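Local coordinates for protein trans-2-enoyl-CoA reductase [NADH] (Treponema denticola ATCC 35405, PDB 4GGO) that catalyses the NADH-dependent reduction of the carbon-carbon double bond of trans-2-enoyl-CoA esters such as crotonyl-CoA, a step in fatty acid synthesis, at residues Ser297-Met302 with Leu368-Gly373; Lys305-Gly310 with Glu347-Ala352; Ser275-Leu280 with Glu313-Leu318; Glu238-Leu243 with Pro289-Tyr294; Leu17-Gln22 with Ala380-Asp385. One frame throughout, in Å; residues are numbered along the deposited sequence.

In the fold
Interactions 1, 2 and 4 lie on the same side of the chain's centre, round helix 291-305: interaction 4 uses its beginning, interaction 1 its middle, interaction 2 its last residue and the following loop. The cluster packs the C-terminal helices on the catalytic region beside the substrate and NAD(+) sites. Interaction 3 joins the end of strand 270-276, in the parallel Rossmann-type sheet, to helix 311-323; its segments alternate along the chain with those of interactions 1, 2 and 4. Gln350 NE2 to Tyr294 OH and Glu309 OE1 to Arg317 NH2 link interaction 2 to interactions 4 and 3. Interaction 5, its centre about 22 Å from those of interactions 1 and 3, ties the N-terminal region to the C-terminal one.

Interaction 1: residues Ser297-Met302 with Leu368-Gly373; sequences SLFKVM and LTDLAG
Both oxygens of the Asp370 carboxylate are held by polar partners while the side chain rests against Phe299. Asp370 OD1 accepts the backbone N-H of Gly373 in a capping bond, 2.8 Å from Gly373 N, and the donor stands 63° above the carboxylate plane. Asp370 OD2 forms a salt bridge with Lys303, one turn further along the helix that carries Phe299, and lies 3.6 Å from Phe299 CB. Asp370 is thus the N-cap of helix 371-380, a place suited to a short acid: CG is anti to its own backbone N (chi1 -169°), which puts CG beside the carbonyl carbon. The contact joins helix 291-305 of the catalytic region to the start of this C-terminal helix, with Phe299 beside Val281 of the NAD(+) site.

Lys300 meets the residues just before the cap with its methylenes. Its CG comes to 3.2 Å from Leu368 O, and a bend at chi2 (65°) keeps CD 3.8 Å from Leu368 O. A long aliphatic stem suits this place, since it covers the Leu368 carbonyl. Next to it, the methyl CG2 of Thr369 packs 3.6 Å from Ser297 OG. Ser297 OG is bonded to Leu293 O and Thr369 OG1 to Ala365 O. Asp370, placed at a helix start and paired with Lys303, would probably be stabilised as the anion, adding a charged link between two pieces otherwise in van der Waals contact across these segments.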
# COMPACT_ATOMS: atom_id res chain seq x y z
N SER A 297 -6.08 -10.74 -15.10
CA SER A 297 -6.85 -10.29 -16.25
C SER A 297 -6.79 -8.77 -16.36
O SER A 297 -6.70 -8.23 -17.47
CB SER A 297 -8.30 -10.75 -16.13
OG SER A 297 -8.37 -12.16 -15.97
N LEU A 298 -6.83 -8.09 -15.22
CA LEU A 298 -6.77 -6.63 -15.18
C LEU A 298 -5.44 -6.13 -15.71
O LEU A 298 -5.39 -5.18 -16.49
CB LEU A 298 -6.99 -6.12 -13.75
CG LEU A 298 -7.07 -4.61 -13.58
CD1 LEU A 298 -8.35 -4.06 -14.18
CD2 LEU A 298 -6.95 -4.22 -12.11
N PHE A 299 -4.35 -6.76 -15.27
CA PHE A 299 -3.02 -6.40 -15.72
C PHE A 299 -2.91 -6.55 -17.23
O PHE A 299 -2.35 -5.70 -17.92
CB PHE A 299 -1.95 -7.26 -15.04
CG PHE A 299 -1.82 -7.04 -13.55
CD1 PHE A 299 -2.49 -6.00 -12.93
CD2 PHE A 299 -1.03 -7.88 -12.78
CE1 PHE A 299 -2.37 -5.80 -11.56
CE2 PHE A 299 -0.91 -7.69 -11.42
CZ PHE A 299 -1.58 -6.65 -10.81
N LYS A 300 -3.47 -7.64 -17.74
CA LYS A 300 -3.46 -7.93 -19.17
C LYS A 300 -4.18 -6.84 -19.96
O LYS A 300 -3.65 -6.29 -20.93
CB LYS A 300 -4.10 -9.29 -19.45
CG LYS A 300 -4.03 -9.72 -20.90
CD LYS A 300 -2.60 -9.94 -21.34
CE LYS A 300 -2.53 -10.65 -22.68
NZ LYS A 300 -1.13 -10.98 -23.07
N VAL A 301 -5.41 -6.54 -19.55
CA VAL A 301 -6.24 -5.55 -20.22
C VAL A 301 -5.63 -4.15 -20.16
O VAL A 301 -5.55 -3.46 -21.17
CB VAL A 301 -7.66 -5.53 -19.63
CG1 VAL A 301 -8.46 -4.36 -20.19
CG2 VAL A 301 -8.38 -6.85 -19.90
N MET A 302 -5.19 -3.75 -18.97
CA MET A 302 -4.70 -2.38 -18.78
C MET A 302 -3.34 -2.13 -19.43
O MET A 302 -3.05 -1.02 -19.87
CB MET A 302 -4.69 -2.01 -17.29
CG MET A 302 -6.07 -2.04 -16.66
SD MET A 302 -6.15 -1.37 -14.99
CE MET A 302 -6.08 0.39 -15.33
N LEU A 368 -3.72 -15.83 -22.13
CA LEU A 368 -4.87 -14.93 -22.04
C LEU A 368 -4.70 -13.84 -20.98
O LEU A 368 -5.18 -12.72 -21.16
CB LEU A 368 -6.15 -15.72 -21.77
CG LEU A 368 -7.16 -15.82 -22.92
CD1 LEU A 368 -6.57 -16.58 -24.09
CD2 LEU A 368 -8.45 -16.46 -22.44
N THR A 369 -4.03 -14.18 -19.88
CA THR A 369 -3.84 -13.22 -18.79
C THR A 369 -2.37 -12.93 -18.54
O THR A 369 -1.49 -13.62 -19.06
CB THR A 369 -4.48 -13.72 -17.48
OG1 THR A 369 -3.77 -14.87 -17.00
CG2 THR A 369 -5.94 -14.09 -17.70
N ASP A 370 -2.11 -11.91 -17.74
CA ASP A 370 -0.74 -11.53 -17.43
C ASP A 370 -0.25 -12.24 -16.17
O ASP A 370 0.01 -11.61 -15.14
CB ASP A 370 -0.63 -10.01 -17.25
CG ASP A 370 0.81 -9.53 -17.19
OD1 ASP A 370 1.71 -10.29 -17.61
OD2 ASP A 370 1.04 -8.39 -16.74
N LEU A 371 -0.14 -13.56 -16.26
CA LEU A 371 0.39 -14.35 -15.16
C LEU A 371 1.86 -14.01 -14.93
O LEU A 371 2.36 -14.07 -13.81
CB LEU A 371 0.23 -15.85 -15.44
CG LEU A 371 -1.20 -16.38 -15.49
CD1 LEU A 371 -1.21 -17.89 -15.65
CD2 LEU A 371 -1.97 -15.97 -14.24
N ALA A 372 2.54 -13.64 -16.01
CA ALA A 372 3.94 -13.23 -15.94
C ALA A 372 4.08 -11.95 -15.11
O ALA A 372 4.96 -11.85 -14.25
CB ALA A 372 4.51 -13.02 -17.33
N GLY A 373 3.21 -10.98 -15.37
CA GLY A 373 3.21 -9.74 -14.62
C GLY A 373 2.86 -9.97 -13.16
O GLY A 373 3.40 -9.31 -12.28

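Interaction 2: residues Lys305-Gly310 with Glu347-Ala352; sequences KGNHEG and EDVQKA
The carboxylate of Asp348 and the amide of Asn307 are the flat groups here, one turned to Lys305 and the other to Val349. Asp348 meets the lysine through OD2, while the side chains of Asn307 and Val349 slide past each other in opposite directions.

Lys305 and Asp348 also run past each other in opposite senses, so that OD2 touches several atoms of the lysine tail. Asp348 OD2 lies 3.2 Å from Lys305 NZ, a salt bridge whose hydrogen bond is weak, and 3.3 Å from Lys305 CE. The lysine chain is extended through CE and bends at chi4 (-65°), which places NZ. Behind the amino group along the chain, Lys305 CD packs 3.9 Å from Val349 CG2, and Lys305 CE approaches Ala352 CB at 4.3 Å. Small and branched residues on this side of helix 347-359 leave the lysine stem a nonpolar bed.

Lys305 ends helix 291-305, and Gly306, with phi 98°, takes the chain out of it; the contact joins that end to the first turns of helix 347-359, at the surface. Within the latter helix, Lys351 NZ binds Glu347 OE2 at 2.8 Å, using its anti lone pair. Asp348 OD1 has Glu346 OE1 close by, and the charge of Lys305 may partly offset this repulsion. With a weak bond at a surface, the salt bridge probably contributes modestly, and the CG2 methyl of the buried Val349 gives the contact its nonpolar part.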
# COMPACT_ATOMS: atom_id res chain seq x y z
N LYS A 305 -4.20 -1.59 -23.02
CA LYS A 305 -4.86 -0.30 -23.21
C LYS A 305 -3.91 0.87 -22.97
O LYS A 305 -4.09 1.96 -23.51
CB LYS A 305 -6.08 -0.18 -22.30
CG LYS A 305 -7.25 -1.07 -22.70
CD LYS A 305 -8.46 -0.82 -21.82
CE LYS A 305 -9.67 -1.59 -22.30
NZ LYS A 305 -10.14 -1.11 -23.64
N GLY A 306 -2.89 0.64 -22.15
CA GLY A 306 -1.89 1.65 -21.88
C GLY A 306 -2.11 2.42 -20.59
O GLY A 306 -1.44 3.42 -20.34
N ASN A 307 -3.06 1.96 -19.78
CA ASN A 307 -3.35 2.64 -18.51
C ASN A 307 -2.99 1.82 -17.27
O ASN A 307 -3.48 2.09 -16.18
CB ASN A 307 -4.82 3.08 -18.45
CG ASN A 307 -5.79 1.93 -18.59
OD1 ASN A 307 -5.39 0.78 -18.72
ND2 ASN A 307 -7.08 2.24 -18.55
N HIS A 308 -2.13 0.82 -17.44
CA HIS A 308 -1.67 0.03 -16.31
C HIS A 308 -0.77 0.85 -15.40
O HIS A 308 0.04 1.65 -15.86
CB HIS A 308 -0.92 -1.22 -16.77
CG HIS A 308 -0.30 -2.00 -15.65
ND1 HIS A 308 -1.05 -2.70 -14.74
CD2 HIS A 308 0.99 -2.17 -15.29
CE1 HIS A 308 -0.25 -3.28 -13.86
NE2 HIS A 308 1.00 -2.97 -14.17
N GLU A 309 -0.92 0.64 -14.09
CA GLU A 309 -0.09 1.32 -13.10
C GLU A 309 0.36 0.36 -12.01
O GLU A 309 -0.37 -0.56 -11.63
CB GLU A 309 -0.86 2.48 -12.47
CG GLU A 309 -1.13 3.65 -13.39
CD GLU A 309 -1.95 4.73 -12.71
OE1 GLU A 309 -3.08 4.42 -12.27
OE2 GLU A 309 -1.47 5.88 -12.60
N GLY A 310 1.57 0.57 -11.51
CA GLY A 310 2.03 -0.08 -10.30
C GLY A 310 1.92 0.91 -9.16
O GLY A 310 1.25 1.94 -9.30
N GLU A 347 -15.51 1.72 -17.51
CA GLU A 347 -16.42 0.75 -18.10
C GLU A 347 -15.74 -0.11 -19.16
O GLU A 347 -15.92 -1.33 -19.19
CB GLU A 347 -17.64 1.45 -18.70
CG GLU A 347 -18.68 0.50 -19.25
CD GLU A 347 -19.77 1.20 -20.03
OE1 GLU A 347 -20.42 2.10 -19.47
OE2 GLU A 347 -19.98 0.84 -21.21
N ASP A 348 -14.94 0.52 -20.01
CA ASP A 348 -14.26 -0.20 -21.09
C ASP A 348 -13.25 -1.20 -20.54
O ASP A 348 -13.04 -2.27 -21.11
CB ASP A 348 -13.61 0.78 -22.07
CG ASP A 348 -12.43 1.53 -21.46
OD1 ASP A 348 -12.65 2.37 -20.57
OD2 ASP A 348 -11.29 1.27 -21.89
N VAL A 349 -12.63 -0.86 -19.41
CA VAL A 349 -11.70 -1.76 -18.76
C VAL A 349 -12.44 -2.95 -18.13
O VAL A 349 -12.09 -4.10 -18.37
CB VAL A 349 -10.86 -1.05 -17.68
CG1 VAL A 349 -10.08 -2.06 -16.85
CG2 VAL A 349 -9.91 -0.04 -18.33
N GLN A 350 -13.46 -2.65 -17.33
CA GLN A 350 -14.20 -3.68 -16.60
C GLN A 350 -14.92 -4.67 -17.52
O GLN A 350 -15.01 -5.86 -17.21
CB GLN A 350 -15.19 -3.04 -15.62
CG GLN A 350 -14.52 -2.40 -14.41
CD GLN A 350 -13.72 -3.40 -13.59
OE1 GLN A 350 -14.22 -4.46 -13.22
NE2 GLN A 350 -12.47 -3.06 -13.31
N LYS A 351 -15.44 -4.18 -18.64
CA LYS A 351 -16.11 -5.06 -19.59
C LYS A 351 -15.11 -5.99 -20.28
O LYS A 351 -15.40 -7.16 -20.53
CB LYS A 351 -16.92 -4.26 -20.60
CG LYS A 351 -18.18 -3.64 -20.00
CD LYS A 351 -19.12 -3.14 -21.08
CE LYS A 351 -18.50 -2.02 -21.89
NZ LYS A 351 -19.48 -1.41 -22.82
N ALA A 352 -13.93 -5.46 -20.58
CA ALA A 352 -12.87 -6.26 -21.19
C ALA A 352 -12.35 -7.32 -20.21
O ALA A 352 -12.07 -8.45 -20.60
CB ALA A 352 -11.74 -5.36 -21.66

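Interaction 3: residues Ser275-Leu280 with Glu313-Leu318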
# COMPACT_ATOMS: atom_id res chain seq x y z
N SER A 275 -8.46 7.53 0.27
CA SER A 275 -8.01 7.43 -1.11
C SER A 275 -8.19 6.00 -1.60
O SER A 275 -7.53 5.08 -1.11
CB SER A 275 -6.55 7.85 -1.24
OG SER A 275 -6.12 7.80 -2.60
N VAL A 276 -9.09 5.81 -2.55
CA VAL A 276 -9.33 4.49 -3.11
C VAL A 276 -8.36 4.25 -4.25
O VAL A 276 -8.42 4.91 -5.29
CB VAL A 276 -10.78 4.34 -3.63
CG1 VAL A 276 -11.07 2.88 -3.95
CG2 VAL A 276 -11.76 4.87 -2.59
N ASN A 277 -7.45 3.30 -4.05
CA ASN A 277 -6.42 3.00 -5.04
C ASN A 277 -6.79 1.79 -5.90
O ASN A 277 -7.80 1.13 -5.66
CB ASN A 277 -5.08 2.77 -4.35
CG ASN A 277 -4.60 4.00 -3.59
OD1 ASN A 277 -5.31 4.99 -3.48
ND2 ASN A 277 -3.38 3.92 -3.06
N LYS A 278 -5.96 1.50 -6.90
CA LYS A 278 -6.22 0.38 -7.79
C LYS A 278 -5.84 -0.95 -7.14
O LYS A 278 -5.18 -0.98 -6.11
CB LYS A 278 -5.45 0.55 -9.11
CG LYS A 278 -3.97 0.21 -9.02
CD LYS A 278 -3.28 0.39 -10.37
CE LYS A 278 -3.76 -0.63 -11.39
NZ LYS A 278 -3.30 -2.01 -11.06
N GLY A 279 -6.28 -2.04 -7.76
CA GLY A 279 -5.96 -3.37 -7.27
C GLY A 279 -4.53 -3.75 -7.58
O GLY A 279 -3.99 -3.38 -8.62
N LEU A 280 -3.92 -4.50 -6.68
CA LEU A 280 -2.54 -4.93 -6.85
C LEU A 280 -2.30 -6.24 -6.10
O LEU A 280 -3.09 -6.62 -5.24
CB LEU A 280 -1.57 -3.87 -6.33
CG LEU A 280 -1.35 -3.80 -4.81
CD1 LEU A 280 -0.09 -3.03 -4.48
CD2 LEU A 280 -2.55 -3.18 -4.10
N GLU A 313 3.58 4.45 -9.97
CA GLU A 313 2.81 5.17 -10.98
C GLU A 313 1.53 5.73 -10.36
O GLU A 313 1.17 6.88 -10.60
CB GLU A 313 2.47 4.26 -12.17
CG GLU A 313 3.65 3.90 -13.05
CD GLU A 313 4.48 2.75 -12.49
OE1 GLU A 313 4.03 2.09 -11.53
OE2 GLU A 313 5.59 2.52 -13.01
N GLN A 314 0.87 4.90 -9.56
CA GLN A 314 -0.35 5.29 -8.85
C GLN A 314 -0.14 6.51 -7.96
O GLN A 314 -0.90 7.48 -8.03
CB GLN A 314 -0.84 4.13 -7.99
CG GLN A 314 -1.77 3.17 -8.69
CD GLN A 314 -3.23 3.53 -8.48
OE1 GLN A 314 -3.76 3.37 -7.38
NE2 GLN A 314 -3.88 4.01 -9.53
N ILE A 315 0.89 6.46 -7.12
CA ILE A 315 1.10 7.48 -6.11
C ILE A 315 1.63 8.80 -6.69
O ILE A 315 1.23 9.88 -6.25
CB ILE A 315 2.01 6.98 -4.98
CG1 ILE A 315 1.42 5.71 -4.36
CG2 ILE A 315 2.19 8.05 -3.92
CD1 ILE A 315 -0.04 5.84 -3.96
N THR A 316 2.52 8.71 -7.67
CA THR A 316 2.98 9.92 -8.35
C THR A 316 1.80 10.63 -9.01
O THR A 316 1.71 11.86 -8.98
CB THR A 316 4.06 9.63 -9.40
OG1 THR A 316 3.65 8.55 -10.25
CG2 THR A 316 5.38 9.26 -8.73
N ARG A 317 0.88 9.86 -9.59
CA ARG A 317 -0.33 10.43 -10.17
C ARG A 317 -1.21 11.04 -9.09
O ARG A 317 -1.82 12.09 -9.28
CB ARG A 317 -1.11 9.39 -10.98
CG ARG A 317 -2.43 9.91 -11.53
CD ARG A 317 -2.89 9.14 -12.77
NE ARG A 317 -3.35 7.79 -12.46
CZ ARG A 317 -4.60 7.47 -12.15
NH1 ARG A 317 -5.53 8.42 -12.09
NH2 ARG A 317 -4.93 6.22 -11.89
N LEU A 318 -1.26 10.37 -7.94
CA LEU A 318 -2.01 10.87 -6.78
C LEU A 318 -1.51 12.24 -6.34
O LEU A 318 -2.31 13.15 -6.13
CB LEU A 318 -1.91 9.88 -5.62
CG LEU A 318 -2.50 10.34 -4.28
CD1 LEU A 318 -4.01 10.48 -4.37
CD2 LEU A 318 -2.10 9.39 -3.17
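Gln314 and Lys278 lie across each other at a slant, the flat amide of the glutamine against the first methylenes of the lysine. The packing is close, with Lys278 CG 3.4 Å from Gln314 CD and Lys278 CD 3.6 Å from Gln314 CG. Gln314 is bent at chi2 (-93°), and its OE1 takes the backbone N-H of Lys278 in a nearly straight bond, 2.9 Å from Lys278 N to Gln314 OE1. The donor stands 49° above the plane of the amide carbonyl. A glutamine suits this buried place because its NH2 end is used too, by Ile340 O and Glu309 OE1.

The contact sits at the carboxyl end of strand 270-276 in the parallel Rossmann-type sheet, where helix 311-323 packs beside the NAD(+)-binding residues: Leu280 binds NAD(+), and Lys278 O accepts from the hydroxyl of Tyr62, another NAD(+)-binding residue. The amide plane of Asn277 is turned 77° from that of Gln314, and Asn277 CB reaches 3.4 Å from Gln314 OE1. Two residues earlier, Ser275 OG faces the methyl Leu318 CD1 at 3.8 Å. The buried ammonium of Lys278 curls back through bends at chi3 and chi4, and Lys278 NZ binds Gly279 O at 2.9 Å, nearly along the C=O axis.

Interaction 4: residues Glu238-Leu243 with Pro289-Tyr294; sequences EATQAL and PVIPLY
Thr240 sets its methyl CG2 anti to the carbonyl carbon, with OG1 between backbone N and carbonyl carbon (chi1 60°), and Val290 sets CG1 anti to its backbone N (chi1 -178°); these two rotations bring the methyls together. Thr240 CG2 lies 3.8 Å from Val290 CG1, the two side chains meeting at a slant. The same threonine methyl is 3.8 Å from Ile291 CD1, here with the side chains crossing at about a right angle. Ala239 CB adds a second contact to Val290 CG1 at 3.9 Å, and Leu243 CD1 comes to 4.3 Å from Pro289 CD.

Threonine suits its place because its two branches differ: CG2 touches both Val290 and Ile291, while OG1 makes a weak hydrogen bond to Pro237 O. The partner backbone is unusual, since Val290 has a positive phi (76°) for a branched residue. It is the N-cap of helix 291-305, and its carbonyl accepts Tyr294 N.

Leu243 precedes Tyr244, the inferred proton donor, and the side chain of Thr240 is about 4 Å from that of Tyr244; Ile291 lies near the substrate-binding Tyr234. The contact lies beside the Tyr-(Xaa)8-Lys active-site motif of this reductase family, here Tyr244 and the NAD(+)-binding Lys253.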
# COMPACT_ATOMS: atom_id res chain seq x y z
N GLU A 238 -17.17 -5.63 -9.57
CA GLU A 238 -18.44 -6.24 -9.18
C GLU A 238 -18.27 -7.66 -8.65
O GLU A 238 -18.97 -8.07 -7.73
CB GLU A 238 -19.41 -6.25 -10.36
CG GLU A 238 -19.96 -4.89 -10.73
CD GLU A 238 -20.95 -4.38 -9.70
OE1 GLU A 238 -21.01 -3.14 -9.50
OE2 GLU A 238 -21.66 -5.21 -9.09
N ALA A 239 -17.33 -8.39 -9.23
CA ALA A 239 -17.13 -9.80 -8.92
C ALA A 239 -16.73 -10.07 -7.47
O ALA A 239 -16.96 -11.16 -6.95
CB ALA A 239 -16.12 -10.42 -9.87
N THR A 240 -16.12 -9.08 -6.82
CA THR A 240 -15.63 -9.25 -5.46
C THR A 240 -16.37 -8.40 -4.44
O THR A 240 -15.89 -8.20 -3.32
CB THR A 240 -14.12 -8.95 -5.37
OG1 THR A 240 -13.88 -7.60 -5.77
CG2 THR A 240 -13.33 -9.89 -6.26
N GLN A 241 -17.55 -7.91 -4.81
CA GLN A 241 -18.34 -7.07 -3.92
C GLN A 241 -18.76 -7.78 -2.64
O GLN A 241 -18.96 -7.15 -1.60
CB GLN A 241 -19.58 -6.53 -4.64
CG GLN A 241 -19.28 -5.42 -5.64
CD GLN A 241 -20.54 -4.85 -6.26
OE1 GLN A 241 -20.55 -3.70 -6.71
NE2 GLN A 241 -21.60 -5.64 -6.28
N ALA A 242 -18.88 -9.10 -2.71
CA ALA A 242 -19.28 -9.90 -1.55
C ALA A 242 -18.30 -9.75 -0.39
O ALA A 242 -18.63 -10.07 0.76
CB ALA A 242 -19.41 -11.37 -1.94
N LEU A 243 -17.11 -9.25 -0.68
CA LEU A 243 -16.09 -9.04 0.34
C LEU A 243 -15.81 -7.56 0.58
O LEU A 243 -15.90 -7.08 1.70
CB LEU A 243 -14.79 -9.74 -0.06
CG LEU A 243 -14.92 -11.24 -0.36
CD1 LEU A 243 -13.59 -11.82 -0.80
CD2 LEU A 243 -15.46 -11.98 0.85
N PRO A 289 -10.88 -15.43 -3.03
CA PRO A 289 -11.51 -15.93 -4.26
C PRO A 289 -11.64 -14.82 -5.31
O PRO A 289 -11.87 -13.67 -4.94
CB PRO A 289 -12.90 -16.38 -3.79
CG PRO A 289 -12.74 -16.63 -2.33
CD PRO A 289 -11.75 -15.61 -1.86
N VAL A 290 -11.47 -15.19 -6.58
CA VAL A 290 -11.59 -14.27 -7.72
C VAL A 290 -10.39 -13.33 -7.91
O VAL A 290 -9.90 -13.17 -9.03
CB VAL A 290 -12.92 -13.48 -7.72
CG1 VAL A 290 -13.02 -12.59 -8.96
CG2 VAL A 290 -14.11 -14.43 -7.65
N ILE A 291 -9.92 -12.73 -6.82
CA ILE A 291 -8.87 -11.70 -6.88
C ILE A 291 -7.64 -11.98 -7.76
O ILE A 291 -7.28 -11.14 -8.59
CB ILE A 291 -8.45 -11.22 -5.46
CG1 ILE A 291 -9.50 -10.26 -4.90
CG2 ILE A 291 -7.09 -10.54 -5.50
CD1 ILE A 291 -9.70 -9.01 -5.74
N PRO A 292 -7.00 -13.15 -7.60
CA PRO A 292 -5.81 -13.40 -8.43
C PRO A 292 -6.14 -13.49 -9.92
O PRO A 292 -5.35 -13.04 -10.75
CB PRO A 292 -5.30 -14.75 -7.92
CG PRO A 292 -5.84 -14.86 -6.54
CD PRO A 292 -7.19 -14.24 -6.62
N LEU A 293 -7.29 -14.07 -10.25
CA LEU A 293 -7.72 -14.18 -11.64
C LEU A 293 -8.11 -12.82 -12.19
O LEU A 293 -7.82 -12.50 -13.34
CB LEU A 293 -8.89 -15.16 -11.77
CG LEU A 293 -9.48 -15.28 -13.18
CD1 LEU A 293 -8.43 -15.78 -14.16
CD2 LEU A 293 -10.69 -16.20 -13.18
N TYR A 294 -8.78 -12.03 -11.36
CA TYR A 294 -9.17 -10.68 -11.74
C TYR A 294 -7.95 -9.80 -12.02
O TYR A 294 -7.88 -9.15 -13.06
CB TYR A 294 -10.03 -10.04 -10.65
CG TYR A 294 -10.22 -8.55 -10.82
CD1 TYR A 294 -11.00 -8.05 -11.85
CD2 TYR A 294 -9.62 -7.65 -9.95
CE1 TYR A 294 -11.18 -6.69 -12.01
CE2 TYR A 294 -9.80 -6.28 -10.10
CZ TYR A 294 -10.58 -5.81 -11.14
OH TYR A 294 -10.76 -4.45 -11.30

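Interaction 5: residues Leu17-Gln22 with Ala380-Asp385; sequences LNAHPQ and ASNGFD
A Schellman motif closes helix 371-380, with Gly383 as its C-prime residue, and the turn it makes meets the extended chain that leads into helix 21-38. Gly383 has phi 91°, a conformation easy for glycine, and the lack of a side chain lets the backbone of His20 come close. Asn382 holds the 17-22 backbone at two points. Its carbonyl O accepts His20 N at 2.9 Å, and its side-chain ND2 gives a bond of 3.0 Å to Asn18 O, with the donor tilted 27° from the carbonyl plane. Between these two bonds, Ala19 CA approaches Asn382 O at 3.3 Å in a CH...O contact; a small alanine suits so close a passage.

Phe384 supplies the nonpolar part. One face of its ring carries His20 CB, offset toward the rim and 4.0 Å from Phe384 CE1, while Asn18 O sits at the ring edge. The Asn18 and Phe384 side chains cross at about a right angle, with the amide plane 41° from the ring plane. That amide is fixed by Lys8 O and Met10 N, which account for both its polar ends. His20 caps helix 21-38 through ND1 to Gly23 N, and its CB lies 3.4 Å from Gly383 O, the oxygen that also receives the hydroxyl of Tyr391.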
# COMPACT_ATOMS: atom_id res chain seq x y z
N LEU A 17 8.82 -16.32 1.97
CA LEU A 17 9.38 -16.25 3.32
C LEU A 17 10.62 -15.38 3.43
O LEU A 17 10.78 -14.64 4.40
CB LEU A 17 9.69 -17.66 3.84
CG LEU A 17 8.50 -18.62 3.90
CD1 LEU A 17 8.87 -19.92 4.62
CD2 LEU A 17 7.28 -17.96 4.55
N ASN A 18 11.50 -15.46 2.43
CA ASN A 18 12.76 -14.72 2.47
C ASN A 18 12.76 -13.46 1.60
O ASN A 18 11.73 -13.08 1.03
CB ASN A 18 13.92 -15.63 2.08
CG ASN A 18 13.74 -16.26 0.72
OD1 ASN A 18 12.62 -16.37 0.22
ND2 ASN A 18 14.84 -16.70 0.11
N ALA A 19 13.92 -12.82 1.50
CA ALA A 19 14.05 -11.59 0.71
C ALA A 19 15.47 -11.40 0.20
O ALA A 19 16.43 -11.81 0.85
CB ALA A 19 13.61 -10.39 1.53
N HIS A 20 15.59 -10.79 -0.97
CA HIS A 20 16.89 -10.51 -1.56
C HIS A 20 17.28 -9.06 -1.29
O HIS A 20 16.62 -8.14 -1.77
CB HIS A 20 16.86 -10.78 -3.07
CG HIS A 20 18.21 -11.05 -3.66
ND1 HIS A 20 19.07 -10.05 -4.05
CD2 HIS A 20 18.83 -12.22 -3.95
CE1 HIS A 20 20.17 -10.59 -4.54
NE2 HIS A 20 20.05 -11.90 -4.49
N PRO A 21 18.35 -8.85 -0.50
CA PRO A 21 18.80 -7.52 -0.07
C PRO A 21 19.07 -6.57 -1.23
O PRO A 21 18.57 -5.44 -1.22
CB PRO A 21 20.10 -7.82 0.68
CG PRO A 21 19.95 -9.22 1.15
CD PRO A 21 19.19 -9.92 0.06
N GLN A 22 19.84 -7.01 -2.22
CA GLN A 22 20.18 -6.16 -3.35
C GLN A 22 18.98 -5.93 -4.25
O GLN A 22 18.82 -4.85 -4.83
CB GLN A 22 21.34 -6.75 -4.15
CG GLN A 22 22.69 -6.73 -3.44
CD GLN A 22 22.78 -7.73 -2.31
OE1 GLN A 22 22.91 -7.36 -1.14
NE2 GLN A 22 22.70 -9.01 -2.65
N ALA A 380 8.83 -9.28 -6.82
CA ALA A 380 9.55 -8.02 -6.66
C ALA A 380 9.30 -7.38 -5.30
O ALA A 380 10.09 -6.56 -4.83
CB ALA A 380 9.20 -7.05 -7.78
N SER A 381 8.19 -7.75 -4.67
CA SER A 381 7.86 -7.24 -3.34
C SER A 381 8.89 -7.69 -2.31
O SER A 381 9.05 -7.06 -1.26
CB SER A 381 6.46 -7.68 -2.93
OG SER A 381 5.48 -7.13 -3.79
N ASN A 382 9.58 -8.78 -2.61
CA ASN A 382 10.61 -9.31 -1.73
C ASN A 382 12.01 -9.21 -2.34
O ASN A 382 12.98 -9.74 -1.79
CB ASN A 382 10.30 -10.76 -1.34
CG ASN A 382 9.08 -10.87 -0.45
OD1 ASN A 382 7.96 -10.59 -0.88
ND2 ASN A 382 9.29 -11.28 0.79
N GLY A 383 12.11 -8.52 -3.47
CA GLY A 383 13.40 -8.28 -4.10
C GLY A 383 13.81 -9.34 -5.10
O GLY A 383 14.97 -9.39 -5.51
N PHE A 384 12.87 -10.18 -5.51
CA PHE A 384 13.16 -11.21 -6.50
C PHE A 384 12.66 -10.81 -7.88
O PHE A 384 11.73 -10.01 -8.01
CB PHE A 384 12.53 -12.54 -6.08
CG PHE A 384 13.06 -13.08 -4.78
CD1 PHE A 384 14.30 -13.71 -4.73
CD2 PHE A 384 12.33 -12.96 -3.61
CE1 PHE A 384 14.79 -14.21 -3.54
CE2 PHE A 384 12.82 -13.46 -2.42
CZ PHE A 384 14.05 -14.08 -2.38
N ASP A 385 13.30 -11.35 -8.91
CA ASP A 385 12.90 -11.14 -10.31
C ASP A 385 12.98 -9.68 -10.77
O ASP A 385 12.33 -9.28 -11.73
CB ASP A 385 11.49 -11.70 -10.55
CG ASP A 385 11.16 -11.85 -12.03
OD1 ASP A 385 11.98 -12.42 -12.77
OD2 ASP A 385 10.07 -11.39 -12.44